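Local structure of beta-glucuronidase (Dictyoglomus thermophilum, 6XXW) at residues 503-512 against 524-535. The protein probably hydrolyses beta-D-glucuronides, releasing glucuronic acid, as a family 2 glycoside hydrolase. Sequence-based numbering, arbitrary orientation.
Sequences LSEFGADAIS and EEYQQEMIKRFV
Phe-506 and Phe-534 lie nearly parallel, planes at 11°, in a beta-alpha-beta unit of the TIM barrel domain. Strand 501-505 runs out into a loop, and helix 524-538 packs against both before strand 544-550 follows. The rings are strongly offset, centroids 5.2 Å apart, with little of one above the other. The two side chains run antiparallel past each other, and Phe-506 CD2 comes 3.5 Å from Phe-534 CB. Phe-506 CG sits between its own backbone N and carbonyl carbon (chi1 61°), which sets the ring against the helix. There CZ meets Val-535 CG1, and CE2 meets Ile-531 CG2. Leu-503 CD2 lies over one face of the Phe-506 ring, toward its rim, and lies in the plane of the Phe-534 ring at its edge, 3.7 Å from Phe-534 CD2. With the Phe-506 ring cut back to an alanine here, a gap would probably open between Leu-503, Ile-531 and Val-535, and the Phe-534 ring would lose its near-parallel aromatic partner. Ile-549 of strand 544-550 touches Phe-506 and Ile-531, while Ile-482 and Leu-486 of helix 482-497 touch Phe-534.

Farther along the loop, the extended side chain of Met-530 reaches Gly-507. Its SD is 3.7 Å from Ala-508 CB. Gly-507 O is buried beside Met-530 CE and has no polar partner. The Gln-527 side chain is extended, with CG trans to the backbone N (chi1 173°), which carries OE1 to 3.3 Å from Ala-510 CB. The amide also has a polar partner in Gly-570. One water bridges the segments, accepting from Gln-527 NE2 at 3.0 Å and from Ala-508 N at 3.2 Å.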
ATOM      1  N   LEU A 503       8.522 -16.425  26.722  1.00 15.16           N
ATOM      2  CA  LEU A 503       7.606 -15.363  26.311  1.00 17.27           C
ATOM      3  C   LEU A 503       6.972 -15.862  25.021  1.00 18.11           C
ATOM      4  O   LEU A 503       7.529 -15.702  23.932  1.00 17.55           O
ATOM      5  CB  LEU A 503       8.328 -14.026  26.123  1.00 16.16           C
ATOM      6  CG  LEU A 503       7.432 -12.826  25.793  1.00 23.54           C
ATOM      7  CD1 LEU A 503       6.486 -12.555  26.933  1.00 18.09           C
ATOM      8  CD2 LEU A 503       8.261 -11.570  25.493  1.00 21.90           C
ATOM      9  N   SER A 504       5.789 -16.479  25.147  1.00 15.69           N
ATOM     10  CA  SER A 504       5.205 -17.249  24.052  1.00 15.89           C
ATOM     11  C   SER A 504       4.455 -16.406  23.026  1.00 16.43           C
ATOM     12  O   SER A 504       4.165 -16.913  21.932  1.00 17.56           O
ATOM     13  CB  SER A 504       4.276 -18.333  24.610  1.00 16.64           C
ATOM     14  OG  SER A 504       3.405 -17.802  25.594  1.00 20.45           O
ATOM     15  N   GLU A 505       4.132 -15.152  23.338  1.00 15.19           N
ATOM     16  CA  GLU A 505       3.553 -14.242  22.357  1.00 13.72           C
ATOM     17  C   GLU A 505       3.884 -12.816  22.751  1.00 19.40           C
ATOM     18  O   GLU A 505       3.846 -12.463  23.933  1.00 19.77           O
ATOM     19  CB  GLU A 505       2.031 -14.349  22.260  1.00 16.04           C
ATOM     20  CG  GLU A 505       1.488 -15.594  21.604  1.00 16.69           C
ATOM     21  CD  GLU A 505      -0.018 -15.523  21.395  1.00 21.34           C
ATOM     22  OE1 GLU A 505      -0.563 -14.389  21.343  1.00 19.76           O
ATOM     23  OE2 GLU A 505      -0.655 -16.597  21.275  1.00 21.10           O
ATOM     24  N   PHE A 506       4.156 -12.000  21.745  1.00 14.35           N
ATOM     25  CA  PHE A 506       4.235 -10.553  21.872  1.00 17.60           C
ATOM     26  C   PHE A 506       4.368 -10.010  20.461  1.00 16.02           C
ATOM     27  O   PHE A 506       4.942 -10.669  19.591  1.00 17.09           O
ATOM     28  CB  PHE A 506       5.403 -10.089  22.767  1.00 16.00           C
ATOM     29  CG  PHE A 506       6.781 -10.480  22.272  1.00 20.28           C
ATOM     30  CD1 PHE A 506       7.188 -11.808  22.262  1.00 15.73           C
ATOM     31  CD2 PHE A 506       7.686  -9.495  21.859  1.00 18.89           C
ATOM     32  CE1 PHE A 506       8.446 -12.164  21.829  1.00 15.96           C
ATOM     33  CE2 PHE A 506       8.958  -9.828  21.424  1.00 17.80           C
ATOM     34  CZ  PHE A 506       9.353 -11.165  21.402  1.00 20.04           C
ATOM     35  N   GLY A 507       3.810  -8.834  20.238  1.00 20.40           N
ATOM     36  CA  GLY A 507       3.840  -8.257  18.910  1.00 18.15           C
ATOM     37  C   GLY A 507       2.799  -7.170  18.768  1.00 16.71           C
ATOM     38  O   GLY A 507       2.065  -6.846  19.705  1.00 19.70           O
ATOM     39  N   ALA A 508       2.758  -6.614  17.554  1.00 16.48           N
ATOM     40  CA  ALA A 508       1.933  -5.462  17.221  1.00 18.74           C
ATOM     41  C   ALA A 508       1.445  -5.613  15.787  1.00 17.19           C
ATOM     42  O   ALA A 508       2.182  -6.127  14.942  1.00 19.85           O
ATOM     43  CB  ALA A 508       2.737  -4.162  17.380  1.00 14.78           C
ATOM     44  N   ASP A 509       0.208  -5.195  15.510  1.00 15.69           N
ATOM     45  CA  ASP A 509      -0.261  -5.176  14.125  1.00 18.40           C
ATOM     46  C   ASP A 509       0.545  -4.158  13.331  1.00 18.56           C
ATOM     47  O   ASP A 509       0.835  -3.067  13.825  1.00 18.70           O
ATOM     48  CB  ASP A 509      -1.745  -4.810  14.042  1.00 16.04           C
ATOM     49  CG  ASP A 509      -2.649  -5.865  14.637  1.00 17.95           C
ATOM     50  OD1 ASP A 509      -2.753  -5.918  15.887  1.00 22.23           O
ATOM     51  OD2 ASP A 509      -3.271  -6.620  13.855  1.00 21.10           O
ATOM     52  N   ALA A 510       0.940  -4.525  12.106  1.00 18.46           N
ATOM     53  CA  ALA A 510       1.642  -3.600  11.217  1.00 14.14           C
ATOM     54  C   ALA A 510       1.116  -3.783   9.800  1.00 17.60           C
ATOM     55  O   ALA A 510       1.183  -4.886   9.250  1.00 18.19           O
ATOM     56  CB  ALA A 510       3.163  -3.806  11.254  1.00 17.35           C
ATOM     57  N   ILE A 511       0.569  -2.722   9.221  1.00 17.68           N
ATOM     58  CA  ILE A 511       0.198  -2.760   7.813  1.00 20.29           C
ATOM     59  C   ILE A 511       1.467  -2.570   6.994  1.00 18.14           C
ATOM     60  O   ILE A 511       2.214  -1.615   7.219  1.00 17.48           O
ATOM     61  CB  ILE A 511      -0.834  -1.672   7.475  1.00 20.62           C
ATOM     62  CG1 ILE A 511      -2.038  -1.716   8.422  1.00 22.93           C
ATOM     63  CG2 ILE A 511      -1.271  -1.813   6.013  1.00 21.83           C
ATOM     64  CD1 ILE A 511      -2.681  -3.059   8.524  1.00 23.78           C
ATOM     65  N   SER A 512       1.718  -3.480   6.056  1.00 19.95           N
ATOM     66  CA  SER A 512       2.884  -3.346   5.191  1.00 20.76           C
ATOM     67  C   SER A 512       2.843  -2.008   4.450  1.00 18.33           C
ATOM     68  O   SER A 512       1.842  -1.666   3.823  1.00 18.51           O
ATOM     69  CB  SER A 512       2.923  -4.518   4.200  1.00 20.21           C
ATOM     70  OG  SER A 512       4.120  -4.490   3.452  1.00 27.46           O
ATOM     71  N   GLU A 524       5.148  -0.311  10.620  1.00 15.97           N
ATOM     72  CA  GLU A 524       6.238  -1.276  10.725  1.00 14.92           C
ATOM     73  C   GLU A 524       7.240  -0.866  11.793  1.00 17.80           C
ATOM     74  O   GLU A 524       7.816  -1.731  12.469  1.00 15.02           O
ATOM     75  CB  GLU A 524       6.933  -1.437   9.363  1.00 14.62           C
ATOM     76  CG  GLU A 524       5.999  -1.909   8.248  1.00 17.78           C
ATOM     77  CD  GLU A 524       6.755  -2.372   6.993  1.00 20.27           C
ATOM     78  OE1 GLU A 524       7.888  -2.890   7.138  1.00 18.71           O
ATOM     79  OE2 GLU A 524       6.218  -2.212   5.877  1.00 19.67           O
ATOM     80  N   GLU A 525       7.453   0.448  11.972  1.00 14.98           N
ATOM     81  CA  GLU A 525       8.385   0.922  12.988  1.00 21.70           C
ATOM     82  C   GLU A 525       7.918   0.542  14.386  1.00 17.81           C
ATOM     83  O   GLU A 525       8.721   0.110  15.221  1.00 17.35           O
ATOM     84  CB  GLU A 525       8.553   2.440  12.883  1.00 18.85           C
ATOM     85  CG  GLU A 525       9.505   2.869  11.765  1.00 19.93           C
ATOM     86  CD  GLU A 525       8.853   2.811  10.393  1.00 22.40           C
ATOM     87  OE1 GLU A 525       7.613   2.628  10.326  1.00 19.31           O
ATOM     88  OE2 GLU A 525       9.581   2.944   9.387  1.00 19.85           O
ATOM     89  N   TYR A 526       6.624   0.724  14.670  1.00 14.77           N
ATOM     90  CA  TYR A 526       6.133   0.431  16.007  1.00 18.33           C
ATOM     91  C   TYR A 526       6.284  -1.048  16.315  1.00 17.58           C
ATOM     92  O   TYR A 526       6.703  -1.419  17.417  1.00 17.98           O
ATOM     93  CB  TYR A 526       4.676   0.870  16.150  1.00 17.41           C
ATOM     94  CG  TYR A 526       4.224   0.952  17.598  1.00 16.10           C
ATOM     95  CD1 TYR A 526       3.786  -0.190  18.273  1.00 16.77           C
ATOM     96  CD2 TYR A 526       4.267   2.151  18.294  1.00 14.76           C
ATOM     97  CE1 TYR A 526       3.388  -0.134  19.600  1.00 19.13           C
ATOM     98  CE2 TYR A 526       3.857   2.225  19.618  1.00 19.68           C
ATOM     99  CZ  TYR A 526       3.421   1.074  20.266  1.00 21.04           C
ATOM    100  OH  TYR A 526       3.021   1.132  21.579  1.00 19.93           O
ATOM    101  N   GLN A 527       5.968  -1.906  15.337  1.00 14.06           N
ATOM    102  CA  GLN A 527       6.121  -3.341  15.537  1.00 15.41           C
ATOM    103  C   GLN A 527       7.570  -3.694  15.872  1.00 21.32           C
ATOM    104  O   GLN A 527       7.832  -4.444  16.821  1.00 17.05           O
ATOM    105  CB  GLN A 527       5.628  -4.095  14.297  1.00 16.51           C
ATOM    106  CG  GLN A 527       5.894  -5.609  14.345  1.00 17.84           C
ATOM    107  CD  GLN A 527       5.568  -6.293  13.021  1.00 17.90           C
ATOM    108  OE1 GLN A 527       5.801  -5.736  11.952  1.00 17.84           O
ATOM    109  NE2 GLN A 527       5.035  -7.504  13.093  1.00 18.00           N
ATOM    110  N   GLN A 528       8.527  -3.139  15.118  1.00 14.31           N
ATOM    111  CA  GLN A 528       9.937  -3.437  15.370  1.00 16.89           C
ATOM    112  C   GLN A 528      10.398  -2.892  16.719  1.00 18.37           C
ATOM    113  O   GLN A 528      11.126  -3.572  17.448  1.00 19.78           O
ATOM    114  CB  GLN A 528      10.822  -2.880  14.236  1.00 18.25           C
ATOM    115  CG  GLN A 528      12.335  -2.918  14.534  1.00 15.77           C
ATOM    116  CD  GLN A 528      13.205  -2.718  13.297  1.00 26.30           C
ATOM    117  OE1 GLN A 528      13.105  -3.464  12.326  1.00 24.58           O
ATOM    118  NE2 GLN A 528      14.057  -1.701  13.330  1.00 29.54           N
ATOM    119  N   GLU A 529      10.007  -1.661  17.067  1.00 15.08           N
ATOM    120  CA  GLU A 529      10.475  -1.087  18.328  1.00 19.72           C
ATOM    121  C   GLU A 529       9.901  -1.844  19.521  1.00 21.88           C
ATOM    122  O   GLU A 529      10.611  -2.120  20.494  1.00 19.30           O
ATOM    123  CB  GLU A 529      10.105   0.394  18.404  1.00 19.71           C
ATOM    124  CG  GLU A 529      10.705   1.129  19.603  1.00 28.92           C
ATOM    125  CD  GLU A 529      12.223   1.245  19.536  1.00 35.31           C
ATOM    126  OE1 GLU A 529      12.791   1.227  18.421  1.00 35.08           O
ATOM    127  OE2 GLU A 529      12.852   1.348  20.613  1.00 43.07           O
ATOM    128  N   MET A 530       8.616  -2.185  19.461  1.00 16.92           N
ATOM    129  CA  MET A 530       8.016  -2.965  20.536  1.00 20.11           C
ATOM    130  C   MET A 530       8.756  -4.286  20.719  1.00 16.50           C
ATOM    131  O   MET A 530       9.161  -4.642  21.831  1.00 16.70           O
ATOM    132  CB  MET A 530       6.538  -3.209  20.229  1.00 17.82           C
ATOM    133  CG  MET A 530       5.878  -4.151  21.225  1.00 20.63           C
ATOM    134  SD  MET A 530       4.168  -4.507  20.771  1.00 22.52           S
ATOM    135  CE  MET A 530       3.671  -5.543  22.164  1.00 20.27           C
ATOM    136  N   ILE A 531       8.979  -5.010  19.624  1.00 16.72           N
ATOM    137  CA  ILE A 531       9.618  -6.318  19.727  1.00 20.22           C
ATOM    138  C   ILE A 531      11.043  -6.167  20.246  1.00 22.30           C
ATOM    139  O   ILE A 531      11.491  -6.929  21.114  1.00 16.97           O
ATOM    140  CB  ILE A 531       9.557  -7.038  18.363  1.00 20.93           C
ATOM    141  CG1 ILE A 531       8.152  -7.614  18.141  1.00 19.81           C
ATOM    142  CG2 ILE A 531      10.613  -8.122  18.261  1.00 15.22           C
ATOM    143  CD1 ILE A 531       7.893  -8.077  16.714  1.00 18.07           C
ATOM    144  N   LYS A 532      11.753  -5.138  19.769  1.00 16.80           N
ATOM    145  CA  LYS A 532      13.127  -4.893  20.205  1.00 20.92           C
ATOM    146  C   LYS A 532      13.204  -4.628  21.704  1.00 20.56           C
ATOM    147  O   LYS A 532      14.114  -5.117  22.386  1.00 21.70           O
ATOM    148  CB  LYS A 532      13.707  -3.712  19.423  1.00 21.78           C
ATOM    149  CG  LYS A 532      15.087  -3.273  19.858  1.00 28.22           C
ATOM    150  CD  LYS A 532      15.631  -2.191  18.925  1.00 32.36           C
ATOM    151  CE  LYS A 532      15.060  -0.815  19.259  1.00 39.08           C
ATOM    152  NZ  LYS A 532      15.786   0.293  18.545  1.00 47.97           N
ATOM    153  N   ARG A 533      12.261  -3.855  22.239  1.00 20.03           N
ATOM    154  CA  ARG A 533      12.302  -3.521  23.659  0.53 21.18           C
ATOM    155  C   ARG A 533      11.926  -4.720  24.521  1.00 18.81           C
ATOM    156  O   ARG A 533      12.483  -4.909  25.609  1.00 21.51           O
ATOM    157  CB  ARG A 533      11.377  -2.338  23.938  0.53 18.60           C
ATOM    158  CG  ARG A 533      11.852  -1.045  23.288  0.53 22.65           C
ATOM    159  CD  ARG A 533      10.934   0.102  23.639  0.53 24.01           C
ATOM    160  NE  ARG A 533      11.168   0.584  24.996  0.53 27.32           N
ATOM    161  CZ  ARG A 533      11.060   1.858  25.363  0.53 27.19           C
ATOM    162  NH1 ARG A 533      10.720   2.777  24.469  0.53 29.92           N
ATOM    163  NH2 ARG A 533      11.287   2.212  26.622  0.53 29.46           N
ATOM    164  N   PHE A 534      10.979  -5.533  24.055  1.00 18.95           N
ATOM    165  CA  PHE A 534      10.635  -6.755  24.781  1.00 17.95           C
ATOM    166  C   PHE A 534      11.858  -7.667  24.924  1.00 21.33           C
ATOM    167  O   PHE A 534      12.178  -8.128  26.025  1.00 20.59           O
ATOM    168  CB  PHE A 534       9.507  -7.496  24.060  1.00 17.42           C
ATOM    169  CG  PHE A 534       8.116  -7.115  24.499  1.00 20.39           C
ATOM    170  CD1 PHE A 534       7.621  -5.835  24.291  1.00 20.23           C
ATOM    171  CD2 PHE A 534       7.284  -8.060  25.094  1.00 20.75           C
ATOM    172  CE1 PHE A 534       6.323  -5.504  24.677  1.00 17.33           C
ATOM    173  CE2 PHE A 534       5.995  -7.731  25.492  1.00 17.26           C
ATOM    174  CZ  PHE A 534       5.508  -6.455  25.278  1.00 15.98           C
ATOM    175  N   VAL A 535      12.571  -7.932  23.822  1.00 17.72           N
ATOM    176  CA  VAL A 535      13.662  -8.906  23.918  1.00 19.72           C
ATOM    177  C   VAL A 535      14.870  -8.355  24.671  1.00 21.85           C
ATOM    178  O   VAL A 535      15.634  -9.138  25.257  1.00 20.33           O
ATOM    179  CB  VAL A 535      14.065  -9.452  22.538  1.00 17.60           C
ATOM    180  CG1 VAL A 535      12.859 -10.135  21.883  1.00 16.91           C
ATOM    181  CG2 VAL A 535      14.673  -8.349  21.642  1.00 21.73           C
TER
HETATM  182  O   HOH W   1       4.048  -8.752  15.584  1.00 18.28           O